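Local coordinates for protein Bd3459 (Bdellovibrio bacteriovorus, PDB 5CEC) that acts as a predatory endopeptidase, probably one of the penicillin-binding-protein type working on cell-wall peptides, and is bound by its ankyrin-repeat immunity protein Bd3460, at residues 124-129 against 203-208; 128-133 against 432-437; 373-378 against 411-416. The protein carries 1 engineered substitution. All coordinates share one frame; numbering follows the deposited sequence.

How the interactions relate
Helix 118-130 is the starting point of two contacts. Interaction 1 closes a loop of 73 residues when the segment after helix 188-200 returns to it. Interaction 2 shares L128 and N129 and closes at 432-437, near the end of the modelled chain, at the edge strand of the mixed sheet. The two touch, E127 with L435 and Q204 with Y434, so helix, loop and sheet edge are held together. Interaction 3 opens after interaction 1 has closed and lies within the span of interaction 2, on the opposite side of the chain's centre, their centres about 48 Å apart. It joins the hairpin of strands 364-373 and 376-385 to the end of helix 394-411.

Interaction 1 (124-129 against 203-208); sequences LISELN and VQMSNR
S126 meets S206 through its hydroxyl, which accepts the backbone N-H: S206 N lies 2.8 Å from S126 OG, with an angle of 161° at the hydrogen. OG stands anti to its own backbone N (chi1 171°), which carries it off the helix toward the incoming chain. A small serine suits this turn, since the loop runs close by, with M205 CA 3.4 Å from S126 OG and S206 OG 3.6 Å from S126 CA. The M205 side chain packs on Y191 and A198 of helix 188-200.

E127 follows and joins through a water. S126 OG donates to this water over 2.6 Å, and the water passes its own hydrogens to E127 OE2, at 2.7 Å, and to Q204 O, at 2.8 Å. E127 OE1 forms a salt bridge with R130 and accepts from L435 N.

N129, one turn beyond S126, directs its amide along the loop, and its ND2 donates to K210 O. Asparagine suits the place, its short side chain bringing an N-H donor to a backbone carbonyl. Buried S126 OG thus both donates and accepts, which fixes its hydrogen on the water and ties an irregular loop to the helix without regular backbone pairing.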
loop_
_atom_site.group_PDB
_atom_site.type_symbol
_atom_site.label_atom_id
_atom_site.label_comp_id
_atom_site.label_asym_id
_atom_site.label_seq_id
_atom_site.Cartn_x
_atom_site.Cartn_y
_atom_site.Cartn_z
ATOM N N LEU A 124 22.152 -11.036 0.737
ATOM C CA LEU A 124 22.925 -12.038 1.458
ATOM C C LEU A 124 23.902 -12.771 0.530
ATOM O O LEU A 124 25.052 -13.020 0.908
ATOM C CB LEU A 124 22.020 -13.034 2.183
ATOM C CG LEU A 124 22.696 -14.228 2.867
ATOM C CD1 LEU A 124 23.795 -13.750 3.805
ATOM C CD2 LEU A 124 21.698 -15.096 3.579
ATOM N N ILE A 125 23.427 -13.134 -0.659
ATOM C CA ILE A 125 24.289 -13.830 -1.612
ATOM C C ILE A 125 25.445 -12.948 -2.056
ATOM O O ILE A 125 26.601 -13.423 -2.132
ATOM C CB ILE A 125 23.484 -14.415 -2.781
ATOM C CG1 ILE A 125 22.566 -15.521 -2.273
ATOM C CG2 ILE A 125 24.401 -14.963 -3.866
ATOM C CD1 ILE A 125 21.429 -15.862 -3.189
ATOM N N SER A 126 25.146 -11.692 -2.363
ATOM C CA SER A 126 26.205 -10.713 -2.648
ATOM C C SER A 126 27.244 -10.663 -1.497
ATOM O O SER A 126 28.459 -10.683 -1.727
ATOM C CB SER A 126 25.595 -9.326 -2.855
ATOM O OG SER A 126 26.594 -8.343 -2.934
ATOM N N GLU A 127 26.756 -10.634 -0.270
ATOM C CA GLU A 127 27.641 -10.605 0.892
ATOM C C GLU A 127 28.449 -11.876 1.049
ATOM O O GLU A 127 29.634 -11.797 1.371
ATOM C CB GLU A 127 26.832 -10.354 2.166
ATOM C CG GLU A 127 26.424 -8.891 2.298
ATOM C CD GLU A 127 27.642 -8.014 2.455
ATOM O OE1 GLU A 127 28.193 -8.009 3.564
ATOM O OE2 GLU A 127 28.138 -7.428 1.456
ATOM N N LEU A 128 27.827 -13.040 0.862
ATOM C CA LEU A 128 28.578 -14.298 0.904
ATOM C C LEU A 128 29.704 -14.243 -0.118
ATOM O O LEU A 128 30.863 -14.554 0.211
ATOM C CB LEU A 128 27.659 -15.508 0.674
ATOM C CG LEU A 128 26.657 -15.775 1.812
ATOM C CD1 LEU A 128 25.616 -16.783 1.354
ATOM C CD2 LEU A 128 27.306 -16.250 3.083
ATOM N N ASN A 129 29.371 -13.827 -1.343
ATOM C CA ASN A 129 30.399 -13.702 -2.376
ATOM C C ASN A 129 31.510 -12.710 -2.006
ATOM O O ASN A 129 32.686 -12.972 -2.261
ATOM C CB ASN A 129 29.793 -13.313 -3.725
ATOM C CG ASN A 129 29.019 -14.434 -4.413
ATOM O OD1 ASN A 129 28.537 -14.205 -5.519
ATOM N ND2 ASN A 129 28.900 -15.607 -3.812
ATOM N N VAL A 203 24.760 1.500 -0.540
ATOM C CA VAL A 203 25.091 0.108 -0.294
ATOM C C VAL A 203 25.717 -0.513 -1.545
ATOM O O VAL A 203 25.163 -0.411 -2.647
ATOM C CB VAL A 203 23.833 -0.697 0.100
ATOM C CG1 VAL A 203 24.134 -2.201 0.222
ATOM C CG2 VAL A 203 23.238 -0.168 1.399
ATOM N N GLN A 204 26.849 -1.190 -1.340
ATOM C CA GLN A 204 27.578 -1.892 -2.380
ATOM C C GLN A 204 27.085 -3.319 -2.532
ATOM O O GLN A 204 26.791 -3.988 -1.539
ATOM C CB GLN A 204 29.064 -1.889 -2.018
ATOM C CG GLN A 204 30.000 -2.625 -2.944
ATOM C CD GLN A 204 31.362 -2.799 -2.303
ATOM O OE1 GLN A 204 31.995 -1.818 -1.905
ATOM N NE2 GLN A 204 31.802 -4.050 -2.166
ATOM N N MET A 205 26.963 -3.767 -3.772
ATOM C CA MET A 205 26.569 -5.132 -4.102
ATOM C C MET A 205 27.469 -5.682 -5.200
ATOM O O MET A 205 28.001 -4.923 -6.025
ATOM C CB MET A 205 25.088 -5.198 -4.485
ATOM C CG MET A 205 24.156 -4.831 -3.340
ATOM S SD MET A 205 22.422 -5.022 -3.745
ATOM C CE MET A 205 22.268 -6.794 -3.825
ATOM N N SER A 206 27.581 -7.005 -5.227
ATOM C CA SER A 206 28.402 -7.695 -6.203
ATOM C C SER A 206 27.809 -7.555 -7.617
ATOM O O SER A 206 26.606 -7.422 -7.783
ATOM C CB SER A 206 28.575 -9.158 -5.798
ATOM O OG SER A 206 27.410 -9.900 -5.989
ATOM N N ASN A 207 28.673 -7.542 -8.626
ATOM C CA ASN A 207 28.203 -7.475 -10.000
ATOM C C ASN A 207 27.625 -8.805 -10.516
ATOM O O ASN A 207 26.739 -8.789 -11.362
ATOM C CB ASN A 207 29.316 -6.953 -10.926
ATOM C CG ASN A 207 29.774 -5.538 -10.558
ATOM O OD1 ASN A 207 28.950 -4.643 -10.335
ATOM N ND2 ASN A 207 31.096 -5.330 -10.489
ATOM N N ARG A 208 28.128 -9.940 -10.025
ATOM C CA ARG A 208 27.822 -11.272 -10.581
ATOM C C ARG A 208 27.578 -12.257 -9.457
ATOM O O ARG A 208 28.338 -13.193 -9.266
ATOM C CB ARG A 208 29.016 -11.795 -11.405
ATOM C CG ARG A 208 29.359 -11.028 -12.659
ATOM C CD ARG A 208 28.845 -11.728 -13.916
ATOM N NE ARG A 208 29.115 -10.930 -15.109
ATOM C CZ ARG A 208 28.457 -9.822 -15.459
ATOM N NH1 ARG A 208 27.459 -9.338 -14.720
ATOM N NH2 ARG A 208 28.805 -9.180 -16.571
HETATM O O HOH W 1 27.215 -6.743 -0.956
#

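Interaction 2 (128-133 against 432-437); sequences LNRMKI and YSYLTK
L435 presents the end of its side chain to M131 and L128 just where helix 118-130 stops in a Schellman motif. I133 N bonds back to L128 O and K132 N to N129 O, with K132 as the C-prime residue at positive phi. M131, the first residue to leave helical angles, points its CB toward the C-terminal segment.

The M131 and L435 side chains meet at about a right angle, SD lying 3.6 Å from L435 CD1. The same methyl is approached by L128, whose CD2 is 4.0 Å from L435 CD1 and whose chain crosses that of L435 obliquely. One leucine branch is thus shared by a flexible thioether and a leucine methyl, groups suited to the apolar layer between helix and sheet edge. L235 of strand 231-236 also packs on L435, and M233 on M131.

R130 forms the more open flank. Its chain starts out extended and bends at chi3 (63°), bringing the guanidinium past Y434, where NH2 is 3.8 Å from Y434 CB. Arginine is long enough to pass Y434 while its guanidinium meets E127. The guanidinium and ring planes stand 77° apart, so the two do not stack. L435 O faces the edge of the guanidinium, near its plane, 3.6 Å from NH2; the firm partner of that nitrogen is E127 OE1 in a salt bridge. Tyrosine at Y434 carries its OH far enough to bond Q204 N.

Beyond Y434 the chain enters strand 436-437, the edge of the mixed sheet, where T436 pairs by backbone with V234. T436 turns its hydroxyl back on its own chain: OG1 donates to Y434 O over 2.7 Å, from above the carbonyl plane, 54° out of it.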
loop_
_atom_site.group_PDB
_atom_site.type_symbol
_atom_site.label_atom_id
_atom_site.label_comp_id
_atom_site.label_asym_id
_atom_site.label_seq_id
_atom_site.Cartn_x
_atom_site.Cartn_y
_atom_site.Cartn_z
ATOM N N LEU A 128 27.827 -13.040 0.862
ATOM C CA LEU A 128 28.578 -14.298 0.904
ATOM C C LEU A 128 29.704 -14.243 -0.118
ATOM O O LEU A 128 30.863 -14.554 0.211
ATOM C CB LEU A 128 27.659 -15.508 0.674
ATOM C CG LEU A 128 26.657 -15.775 1.812
ATOM C CD1 LEU A 128 25.616 -16.783 1.354
ATOM C CD2 LEU A 128 27.306 -16.250 3.083
ATOM N N ASN A 129 29.371 -13.827 -1.343
ATOM C CA ASN A 129 30.399 -13.702 -2.376
ATOM C C ASN A 129 31.510 -12.710 -2.006
ATOM O O ASN A 129 32.686 -12.972 -2.261
ATOM C CB ASN A 129 29.793 -13.313 -3.725
ATOM C CG ASN A 129 29.019 -14.434 -4.413
ATOM O OD1 ASN A 129 28.537 -14.205 -5.519
ATOM N ND2 ASN A 129 28.900 -15.607 -3.812
ATOM N N ARG A 130 31.126 -11.586 -1.395
ATOM C CA ARG A 130 32.119 -10.613 -0.921
ATOM C C ARG A 130 33.099 -11.251 0.067
ATOM O O ARG A 130 34.277 -10.899 0.065
ATOM C CB ARG A 130 31.427 -9.404 -0.288
ATOM C CG ARG A 130 32.375 -8.255 0.027
ATOM C CD ARG A 130 31.669 -7.008 0.509
ATOM N NE ARG A 130 30.973 -7.239 1.780
ATOM C CZ ARG A 130 31.504 -7.145 3.004
ATOM N NH1 ARG A 130 32.798 -6.823 3.193
ATOM N NH2 ARG A 130 30.732 -7.386 4.064
ATOM N N MET A 131 32.592 -12.195 0.877
ATOM C CA MET A 131 33.384 -12.962 1.833
ATOM C C MET A 131 34.103 -14.170 1.237
ATOM O O MET A 131 34.697 -14.944 1.978
ATOM C CB MET A 131 32.486 -13.479 2.960
ATOM C CG MET A 131 31.757 -12.412 3.702
ATOM S SD MET A 131 31.425 -13.083 5.311
ATOM C CE MET A 131 33.013 -12.729 6.065
ATOM N N LYS A 132 34.061 -14.333 -0.078
ATOM C CA LYS A 132 34.659 -15.497 -0.773
ATOM C C LYS A 132 33.950 -16.822 -0.408
ATOM O O LYS A 132 34.565 -17.896 -0.428
ATOM C CB LYS A 132 36.201 -15.543 -0.614
ATOM C CG LYS A 132 36.856 -14.313 -1.208
ATOM C CD LYS A 132 36.597 -14.155 -2.708
ATOM C CE LYS A 132 37.402 -13.028 -3.345
ATOM N NZ LYS A 132 37.098 -11.707 -2.733
ATOM N N ILE A 133 32.654 -16.735 -0.088
ATOM C CA ILE A 133 31.821 -17.906 0.090
ATOM C C ILE A 133 31.010 -18.066 -1.186
ATOM O O ILE A 133 30.149 -17.243 -1.487
ATOM C CB ILE A 133 30.925 -17.786 1.328
ATOM C CG1 ILE A 133 31.778 -17.585 2.574
ATOM C CG2 ILE A 133 30.080 -19.046 1.447
ATOM C CD1 ILE A 133 31.003 -17.292 3.836
ATOM N N TYR A 432 24.232 -0.667 7.174
ATOM C CA TYR A 432 24.663 -1.415 8.370
ATOM C C TYR A 432 24.315 -2.891 8.328
ATOM O O TYR A 432 24.548 -3.613 9.291
ATOM C CB TYR A 432 24.153 -0.737 9.652
ATOM C CG TYR A 432 24.681 0.669 9.784
ATOM C CD1 TYR A 432 25.975 0.914 10.272
ATOM C CD2 TYR A 432 23.914 1.758 9.377
ATOM C CE1 TYR A 432 26.467 2.207 10.358
ATOM C CE2 TYR A 432 24.396 3.056 9.487
ATOM C CZ TYR A 432 25.674 3.267 9.958
ATOM O OH TYR A 432 26.155 4.545 10.060
ATOM N N SER A 433 23.801 -3.350 7.176
ATOM C CA SER A 433 23.379 -4.731 7.019
ATOM C C SER A 433 24.459 -5.679 6.555
ATOM O O SER A 433 24.235 -6.882 6.520
ATOM C CB SER A 433 22.210 -4.819 6.029
ATOM O OG SER A 433 21.074 -4.090 6.499
ATOM N N TYR A 434 25.634 -5.158 6.211
ATOM C CA TYR A 434 26.712 -6.009 5.746
ATOM C C TYR A 434 27.000 -7.131 6.739
ATOM O O TYR A 434 26.935 -6.934 7.956
ATOM C CB TYR A 434 27.975 -5.206 5.519
ATOM C CG TYR A 434 27.863 -4.161 4.429
ATOM C CD1 TYR A 434 27.808 -4.536 3.096
ATOM C CD2 TYR A 434 27.860 -2.793 4.723
ATOM C CE1 TYR A 434 27.751 -3.603 2.089
ATOM C CE2 TYR A 434 27.794 -1.847 3.712
ATOM C CZ TYR A 434 27.723 -2.262 2.396
ATOM O OH TYR A 434 27.683 -1.356 1.377
ATOM N N LEU A 435 27.323 -8.310 6.227
ATOM C CA LEU A 435 27.660 -9.427 7.090
ATOM C C LEU A 435 28.876 -9.096 7.895
ATOM O O LEU A 435 29.919 -8.789 7.331
ATOM C CB LEU A 435 28.035 -10.663 6.319
ATOM C CG LEU A 435 27.079 -11.701 5.890
ATOM C CD1 LEU A 435 27.808 -12.843 5.181
ATOM C CD2 LEU A 435 26.282 -12.223 7.088
ATOM N N THR A 436 28.762 -9.253 9.204
ATOM C CA THR A 436 29.829 -8.837 10.100
ATOM C C THR A 436 29.952 -9.847 11.239
ATOM O O THR A 436 28.961 -10.436 11.656
ATOM C CB THR A 436 29.502 -7.452 10.653
ATOM O OG1 THR A 436 29.123 -6.609 9.552
ATOM C CG2 THR A 436 30.705 -6.854 11.336
ATOM N N LYS A 437 31.158 -10.055 11.746
ATOM C CA LYS A 437 31.336 -10.919 12.902
ATOM C C LYS A 437 30.522 -10.404 14.059
ATOM O O LYS A 437 30.464 -9.190 14.295
ATOM C CB LYS A 437 32.799 -10.944 13.317
ATOM C CG LYS A 437 33.664 -11.904 12.520
ATOM C CD LYS A 437 34.993 -12.191 13.240
ATOM C CE LYS A 437 34.796 -13.065 14.481
ATOM N NZ LYS A 437 36.042 -13.298 15.261
#

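Interaction 3 (373-378 against 411-416); sequences TKNGEI and NQNGGP
N413 offers its carbonyl oxygen to N375, whose backbone N donates to it over 3.2 Å. One residue earlier, K374 N donates to G415 O at 2.9 Å and 154°, so two consecutive amides of the turn are satisfied by carbonyls of the other segment. G415 O has a second, weaker visitor, the CA-H of T373, with CA 3.2 Å away.

The side-chain amides of N375 and N413 add a weak bond: N375 ND2 lies 3.4 Å from N413 OD1, and the two amide planes are perpendicular. N413 ND2 donates to L409 O in the preceding helix, the stronger of the amide's two bonds.

The donors belong to a type I turn, T373 to G376, closing the beta hairpin of strands 364-373 and 376-385; the acceptors sit in the Schellman motif that ends helix 394-411, with G414 as its C-prime residue. Glycine suits G414 because of its positive phi and because a side chain there would strike K374 CB; a CB on G415 would jam against the preceding carbonyl. G376 O accepts twice, from T373 N at 3.0 Å and from T373 OG1 at 2.8 Å, the threonine hydroxyl, between backbone N and carbonyl carbon (chi1 76°), arriving in the carbonyl plane on a lone pair. At the helix end N411 ND2 donates to R173 O of the Bd3460 chain.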
loop_
_atom_site.group_PDB
_atom_site.type_symbol
_atom_site.label_atom_id
_atom_site.label_comp_id
_atom_site.label_asym_id
_atom_site.label_seq_id
_atom_site.Cartn_x
_atom_site.Cartn_y
_atom_site.Cartn_z
ATOM N N THR A 373 -1.596 21.477 8.446
ATOM C CA THR A 373 -2.370 22.655 8.042
ATOM C C THR A 373 -1.710 23.939 8.528
ATOM O O THR A 373 -0.784 23.894 9.338
ATOM C CB THR A 373 -3.821 22.548 8.567
ATOM O OG1 THR A 373 -3.863 22.829 9.975
ATOM C CG2 THR A 373 -4.414 21.145 8.321
ATOM N N LYS A 374 -2.210 25.088 8.054
ATOM C CA LYS A 374 -1.815 26.387 8.598
ATOM C C LYS A 374 -1.973 26.419 10.113
ATOM O O LYS A 374 -1.149 27.000 10.788
ATOM C CB LYS A 374 -2.642 27.512 7.969
ATOM C CG LYS A 374 -2.216 28.929 8.340
ATOM C CD LYS A 374 -2.809 29.958 7.383
ATOM C CE LYS A 374 -2.196 29.850 5.980
ATOM N NZ LYS A 374 -2.165 31.149 5.240
ATOM N N ASN A 375 -3.016 25.776 10.632
ATOM C CA ASN A 375 -3.238 25.643 12.078
ATOM C C ASN A 375 -2.495 24.532 12.829
ATOM O O ASN A 375 -2.629 24.461 14.060
ATOM C CB ASN A 375 -4.706 25.427 12.374
ATOM C CG ASN A 375 -5.557 26.625 12.051
ATOM O OD1 ASN A 375 -5.059 27.703 11.714
ATOM N ND2 ASN A 375 -6.869 26.440 12.149
ATOM N N GLY A 376 -1.677 23.742 12.151
ATOM C CA GLY A 376 -0.921 22.662 12.781
ATOM C C GLY A 376 -1.364 21.272 12.342
ATOM O O GLY A 376 -2.141 21.095 11.384
ATOM N N GLU A 377 -0.823 20.289 13.052
ATOM C CA GLU A 377 -0.957 18.894 12.716
ATOM C C GLU A 377 -2.271 18.401 13.286
ATOM O O GLU A 377 -2.553 18.602 14.462
ATOM C CB GLU A 377 0.188 18.102 13.332
ATOM C CG GLU A 377 0.125 16.602 13.113
ATOM C CD GLU A 377 1.158 15.792 13.898
ATOM O OE1 GLU A 377 1.849 16.319 14.787
ATOM O OE2 GLU A 377 1.259 14.593 13.637
ATOM N N ILE A 378 -3.086 17.769 12.453
ATOM C CA ILE A 378 -4.387 17.255 12.874
ATOM C C ILE A 378 -4.473 15.773 12.532
ATOM O O ILE A 378 -4.259 15.376 11.376
ATOM C CB ILE A 378 -5.542 18.002 12.214
ATOM C CG1 ILE A 378 -5.423 19.512 12.400
ATOM C CG2 ILE A 378 -6.889 17.499 12.736
ATOM C CD1 ILE A 378 -6.407 20.277 11.596
ATOM N N ASN A 411 -9.125 22.564 4.495
ATOM C CA ASN A 411 -9.687 23.875 4.141
ATOM C C ASN A 411 -10.079 24.632 5.399
ATOM O O ASN A 411 -9.819 25.840 5.531
ATOM C CB ASN A 411 -11.000 23.757 3.292
ATOM C CG ASN A 411 -10.787 23.325 1.850
ATOM O OD1 ASN A 411 -9.672 23.349 1.310
ATOM N ND2 ASN A 411 -11.915 22.916 1.193
ATOM N N GLN A 412 -10.719 23.916 6.326
ATOM C CA GLN A 412 -11.248 24.510 7.552
ATOM C C GLN A 412 -10.193 24.805 8.600
ATOM O O GLN A 412 -10.489 25.450 9.616
ATOM C CB GLN A 412 -12.340 23.622 8.128
ATOM C CG GLN A 412 -13.553 23.629 7.230
ATOM C CD GLN A 412 -14.604 22.631 7.640
ATOM O OE1 GLN A 412 -14.325 21.668 8.350
ATOM N NE2 GLN A 412 -15.820 22.854 7.196
ATOM N N ASN A 413 -8.947 24.415 8.318
ATOM C CA ASN A 413 -7.808 24.739 9.195
ATOM C C ASN A 413 -6.742 25.579 8.468
ATOM O O ASN A 413 -5.531 25.448 8.740
ATOM C CB ASN A 413 -7.250 23.411 9.722
ATOM C CG ASN A 413 -8.114 22.855 10.817
ATOM O OD1 ASN A 413 -8.007 23.294 11.948
ATOM N ND2 ASN A 413 -9.008 21.938 10.485
ATOM N N GLY A 414 -7.215 26.436 7.544
ATOM C CA GLY A 414 -6.372 27.395 6.815
ATOM C C GLY A 414 -5.568 26.926 5.644
ATOM O O GLY A 414 -4.708 27.675 5.146
ATOM N N GLY A 415 -5.890 25.728 5.152
ATOM C CA GLY A 415 -5.213 25.158 4.006
ATOM C C GLY A 415 -3.983 24.369 4.400
ATOM O O GLY A 415 -3.611 24.332 5.585
ATOM N N PRO A 416 -3.298 23.788 3.403
ATOM C CA PRO A 416 -2.222 22.874 3.665
ATOM C C PRO A 416 -0.939 23.601 4.003
ATOM O O PRO A 416 -0.716 24.765 3.583
ATOM C CB PRO A 416 -2.080 22.113 2.336
ATOM C CG PRO A 416 -2.514 23.073 1.304
ATOM C CD PRO A 416 -3.669 23.787 1.974
#